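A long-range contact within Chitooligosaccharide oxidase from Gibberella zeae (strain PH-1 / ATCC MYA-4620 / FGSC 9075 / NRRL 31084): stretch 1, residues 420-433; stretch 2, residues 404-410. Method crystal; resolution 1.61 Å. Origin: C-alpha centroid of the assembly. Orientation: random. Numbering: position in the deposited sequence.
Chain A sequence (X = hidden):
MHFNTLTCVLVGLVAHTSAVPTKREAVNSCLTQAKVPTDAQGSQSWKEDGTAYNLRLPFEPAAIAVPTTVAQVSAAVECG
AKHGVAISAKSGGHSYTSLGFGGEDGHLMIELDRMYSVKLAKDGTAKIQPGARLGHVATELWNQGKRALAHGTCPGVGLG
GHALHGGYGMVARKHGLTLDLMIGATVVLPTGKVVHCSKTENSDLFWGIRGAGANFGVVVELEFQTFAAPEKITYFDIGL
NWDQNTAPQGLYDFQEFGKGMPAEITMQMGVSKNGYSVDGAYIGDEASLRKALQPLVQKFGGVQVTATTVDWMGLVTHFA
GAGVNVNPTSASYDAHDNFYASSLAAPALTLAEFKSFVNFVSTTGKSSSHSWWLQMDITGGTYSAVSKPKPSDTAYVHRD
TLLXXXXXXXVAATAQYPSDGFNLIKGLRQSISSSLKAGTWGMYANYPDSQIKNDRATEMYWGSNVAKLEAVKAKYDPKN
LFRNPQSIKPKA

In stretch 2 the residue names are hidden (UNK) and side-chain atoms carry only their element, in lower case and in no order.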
# COMPACT_ATOMS: atom_id res chain seq x y z
N ASP A 420 -7.30 -14.67 19.52
CA ASP A 420 -5.97 -15.34 19.57
C ASP A 420 -5.20 -15.07 18.27
O ASP A 420 -3.97 -15.14 18.33
CB ASP A 420 -6.00 -16.84 19.91
CG ASP A 420 -6.74 -17.73 18.93
OD1 ASP A 420 -7.28 -17.23 17.93
OD2 ASP A 420 -6.83 -18.94 19.21
N GLY A 421 -5.87 -14.70 17.19
CA GLY A 421 -5.22 -14.29 15.92
C GLY A 421 -4.36 -13.05 16.07
O GLY A 421 -3.24 -12.97 15.44
N PHE A 422 -4.80 -12.08 16.87
CA PHE A 422 -3.96 -10.91 17.20
C PHE A 422 -2.66 -11.37 17.83
O PHE A 422 -1.60 -10.78 17.52
CB PHE A 422 -4.71 -9.94 18.14
CG PHE A 422 -6.01 -9.40 17.60
CD1 PHE A 422 -6.09 -8.87 16.33
CD2 PHE A 422 -7.15 -9.35 18.39
CE1 PHE A 422 -7.26 -8.34 15.83
CE2 PHE A 422 -8.32 -8.77 17.91
CZ PHE A 422 -8.40 -8.31 16.62
N ASN A 423 -2.71 -12.32 18.78
CA ASN A 423 -1.48 -12.73 19.50
C ASN A 423 -0.59 -13.55 18.56
O ASN A 423 0.63 -13.44 18.68
CB ASN A 423 -1.76 -13.50 20.80
CG ASN A 423 -0.69 -13.21 21.84
OD1 ASN A 423 -0.49 -12.05 22.22
ND2 ASN A 423 -0.01 -14.24 22.32
N LEU A 424 -1.17 -14.31 17.65
CA LEU A 424 -0.38 -15.12 16.69
C LEU A 424 0.45 -14.14 15.86
O LEU A 424 1.69 -14.34 15.70
CB LEU A 424 -1.31 -15.89 15.77
CG LEU A 424 -0.64 -16.58 14.58
CD1 LEU A 424 0.35 -17.61 15.05
CD2 LEU A 424 -1.67 -17.20 13.65
N ILE A 425 -0.22 -13.13 15.29
CA ILE A 425 0.48 -12.19 14.35
C ILE A 425 1.48 -11.33 15.13
O ILE A 425 2.60 -11.04 14.61
CB ILE A 425 -0.56 -11.38 13.57
CG1 ILE A 425 -1.35 -12.24 12.59
CG2 ILE A 425 0.06 -10.18 12.86
CD1 ILE A 425 -0.52 -12.91 11.54
N LYS A 426 1.11 -10.83 16.31
CA LYS A 426 2.06 -10.09 17.17
C LYS A 426 3.30 -10.96 17.44
O LYS A 426 4.42 -10.45 17.41
CB LYS A 426 1.39 -9.69 18.48
CG LYS A 426 2.27 -8.84 19.37
CD LYS A 426 1.54 -8.26 20.57
CE LYS A 426 0.92 -9.33 21.43
NZ LYS A 426 1.76 -9.69 22.60
N GLY A 427 3.09 -12.24 17.72
CA GLY A 427 4.22 -13.12 18.07
C GLY A 427 5.12 -13.33 16.85
O GLY A 427 6.36 -13.27 17.03
N LEU A 428 4.54 -13.52 15.68
CA LEU A 428 5.30 -13.66 14.40
C LEU A 428 6.18 -12.43 14.21
O LEU A 428 7.41 -12.53 13.95
CB LEU A 428 4.33 -13.79 13.23
CG LEU A 428 4.05 -15.16 12.65
CD1 LEU A 428 3.03 -14.98 11.53
CD2 LEU A 428 5.34 -15.82 12.14
N ARG A 429 5.59 -11.24 14.34
CA ARG A 429 6.34 -10.00 14.11
C ARG A 429 7.41 -9.82 15.20
O ARG A 429 8.56 -9.48 14.89
CB ARG A 429 5.37 -8.82 14.09
CG ARG A 429 6.09 -7.50 13.88
CD ARG A 429 5.13 -6.35 13.79
NE ARG A 429 4.83 -5.89 15.13
CZ ARG A 429 3.77 -6.17 15.81
NH1 ARG A 429 3.61 -5.66 17.03
NH2 ARG A 429 2.84 -6.94 15.25
N GLN A 430 7.02 -9.99 16.46
CA GLN A 430 7.94 -9.72 17.59
C GLN A 430 9.07 -10.75 17.65
O GLN A 430 10.10 -10.37 18.22
CB GLN A 430 7.17 -9.65 18.91
CG GLN A 430 6.39 -8.36 19.06
CD GLN A 430 5.71 -8.26 20.41
OE1 GLN A 430 5.46 -9.26 21.06
NE2 GLN A 430 5.41 -7.03 20.80
N SER A 431 8.92 -11.93 17.05
CA SER A 431 10.03 -12.92 16.93
C SER A 431 11.22 -12.25 16.26
O SER A 431 12.36 -12.69 16.49
CB SER A 431 9.64 -14.18 16.24
OG SER A 431 9.44 -13.97 14.83
N ILE A 432 10.97 -11.24 15.42
CA ILE A 432 12.03 -10.38 14.83
C ILE A 432 12.15 -9.07 15.61
O ILE A 432 13.27 -8.73 16.03
CB ILE A 432 11.74 -10.13 13.34
CG1 ILE A 432 11.65 -11.45 12.58
CG2 ILE A 432 12.79 -9.19 12.77
CD1 ILE A 432 11.20 -11.31 11.18
N SER A 433 11.09 -8.29 15.80
CA SER A 433 11.24 -6.87 16.13
C SER A 433 11.74 -6.71 17.57
O SER A 433 12.40 -5.72 17.83
CB SER A 433 9.98 -6.06 15.88
OG SER A 433 8.90 -6.56 16.66
N UNK A 404 10.85 -5.59 3.99
CA UNK A 404 9.44 -5.28 4.30
C UNK A 404 8.75 -6.62 4.53
O UNK A 404 8.65 -7.43 3.59
c UNK A 404 6.73 -3.31 2.28
c UNK A 404 6.88 -3.90 4.66
c UNK A 404 7.25 -4.33 3.27
c UNK A 404 8.77 -4.53 3.15
N UNK A 405 8.22 -6.82 5.72
CA UNK A 405 7.42 -8.01 6.01
C UNK A 405 5.93 -7.61 6.03
O UNK A 405 5.55 -6.52 6.59
c UNK A 405 11.45 -8.89 8.02
c UNK A 405 10.19 -8.34 7.85
c UNK A 405 10.55 -11.06 7.68
c UNK A 405 9.30 -10.52 7.49
c UNK A 405 11.63 -10.25 7.95
c UNK A 405 7.73 -8.56 7.40
c UNK A 405 9.10 -9.15 7.60
N UNK A 406 5.13 -8.50 5.46
CA UNK A 406 3.67 -8.44 5.59
C UNK A 406 3.19 -9.71 6.32
O UNK A 406 3.59 -10.78 5.91
o UNK A 406 1.25 -8.28 1.98
n UNK A 406 -0.49 -7.73 3.30
c UNK A 406 1.51 -8.31 4.41
c UNK A 406 3.00 -8.29 4.23
c UNK A 406 0.75 -8.10 3.12
N UNK A 407 2.41 -9.56 7.38
CA UNK A 407 1.87 -10.71 8.15
C UNK A 407 0.35 -10.69 8.02
O UNK A 407 -0.23 -9.63 8.18
c UNK A 407 4.15 -9.04 10.13
c UNK A 407 2.25 -10.63 9.63
c UNK A 407 3.70 -10.34 9.91
c UNK A 407 4.64 -11.36 9.87
c UNK A 407 5.97 -11.13 10.14
c UNK A 407 6.40 -9.84 10.39
c UNK A 407 5.49 -8.81 10.43
N UNK A 408 -0.26 -11.83 7.70
CA UNK A 408 -1.69 -11.89 7.32
C UNK A 408 -2.34 -13.12 7.94
O UNK A 408 -1.71 -14.19 7.96
c UNK A 408 -3.05 -11.40 5.17
c UNK A 408 -3.10 -10.13 4.60
o UNK A 408 -6.40 -10.12 3.06
c UNK A 408 -5.32 -10.57 3.75
c UNK A 408 -4.12 -12.25 4.98
c UNK A 408 -1.79 -11.89 5.81
c UNK A 408 -5.27 -11.85 4.29
c UNK A 408 -4.24 -9.71 3.93
N UNK A 409 -3.56 -12.94 8.45
CA UNK A 409 -4.37 -14.06 9.00
C UNK A 409 -5.81 -13.84 8.56
O UNK A 409 -6.35 -12.78 8.86
c UNK A 409 -4.94 -15.32 11.12
c UNK A 409 -4.21 -14.13 10.50
o UNK A 409 -5.11 -16.34 10.43
o UNK A 409 -5.19 -15.22 12.31
N UNK A 410 -6.40 -14.85 7.92
CA UNK A 410 -7.71 -14.76 7.25
C UNK A 410 -8.64 -15.84 7.81
O UNK A 410 -8.16 -16.93 8.11
o UNK A 410 -8.72 -14.80 5.12
c UNK A 410 -7.51 -14.96 5.77

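Stretch 2 is a strand that runs nearly antiparallel to the helix of stretch 1, with 161° between their N-to-C directions and a closest approach of 8.9 Å between the axes.

Position 404 has four side-chain carbons, with no heteroatom, and the chain forks at the second of them. It lies beyond the reach of the helix and is buried against other parts of the structure. A four-carbon chain forked at its second atom is leucine, Leu404.

Position 405 carries one carbon followed by a ring of six carbons with no polar substituent. Its CA-to-CB bond points toward the helix, and the methyl CD1 of Ile432 sits over one face of the ring. The residue is phenylalanine, Phe405. The nearest pair is Ile432 CD1 and Phe405 CZ, 3.4 Å apart, a tight apolar contact near the C-terminal end of the helical stretch.

At position 406 there are three carbons, the third bearing one oxygen and one nitrogen. This terminal amide on a two-carbon spacer identifies glutamine, Gln406. Its side chain is buried but makes no contact with the helix, as expected from the alternation of a strand.

Position 407 again shows one carbon and a plain six-carbon ring; its CA-to-CB bond points toward the helix, and the side chain meets Ile425, Leu428 and Arg429. It is Phe407, and it has the largest area covered by the other stretch. Arg429 CA lies over one face of the ring, while Arg429 CB approaches Phe407 CE2 at 3.7 Å and makes an off-centre CH-pi contact, 4.2 Å from the ring centroid. The arginine thus offers the aliphatic base of its side chain to the ring, and its end leads away. Leu428 CB lies 4.2 Å from Phe407 CD1, and Ile425 CG2 is 3.9 Å from Phe407 CB.

Position 408 has one carbon and a six-carbon ring bearing an oxygen, and its CA-to-CB bond points away from the helix. The ring oxygen makes it tyrosine, Tyr408. Its hydroxyl is hydrogen-bonded elsewhere in the structure; toward the helix it presents its backbone, with Tyr408 O 4.0 Å from Ile425 CD1.

Position 409 has two carbons, the second carrying two oxygens: a short carboxylate. The CA-to-CB bond points toward the helix; one carboxylate oxygen comes near Gly421 and Leu424, and CB packs against Ile425. This is Asp409. Asp409 OD2 lies 3.7 Å from Gly421 CA, and an ideal CB on the glycine would fall only 3.0 Å from that oxygen, so the absence of a side chain leaves the carboxylate its room. Asp409 CB lies 4.0 Å from Ile425 CG1.

Position 410 has one carbon and one oxygen and does not reach the helix. It is serine, Ser410.

The contact is a packing of alternate strand residues, Phe405, Phe407 and Asp409, against one side of the helix, burying 414 Å² in total. No hydrogen bond crosses it. Phe407 forms its centre, Phe405 meets Ile432 toward one end, and at the other the buried carboxylate of Asp409, hydrogen-bonded elsewhere through OD2, fits beside Gly421.

Stretch 2 404-410: LFQFYDS
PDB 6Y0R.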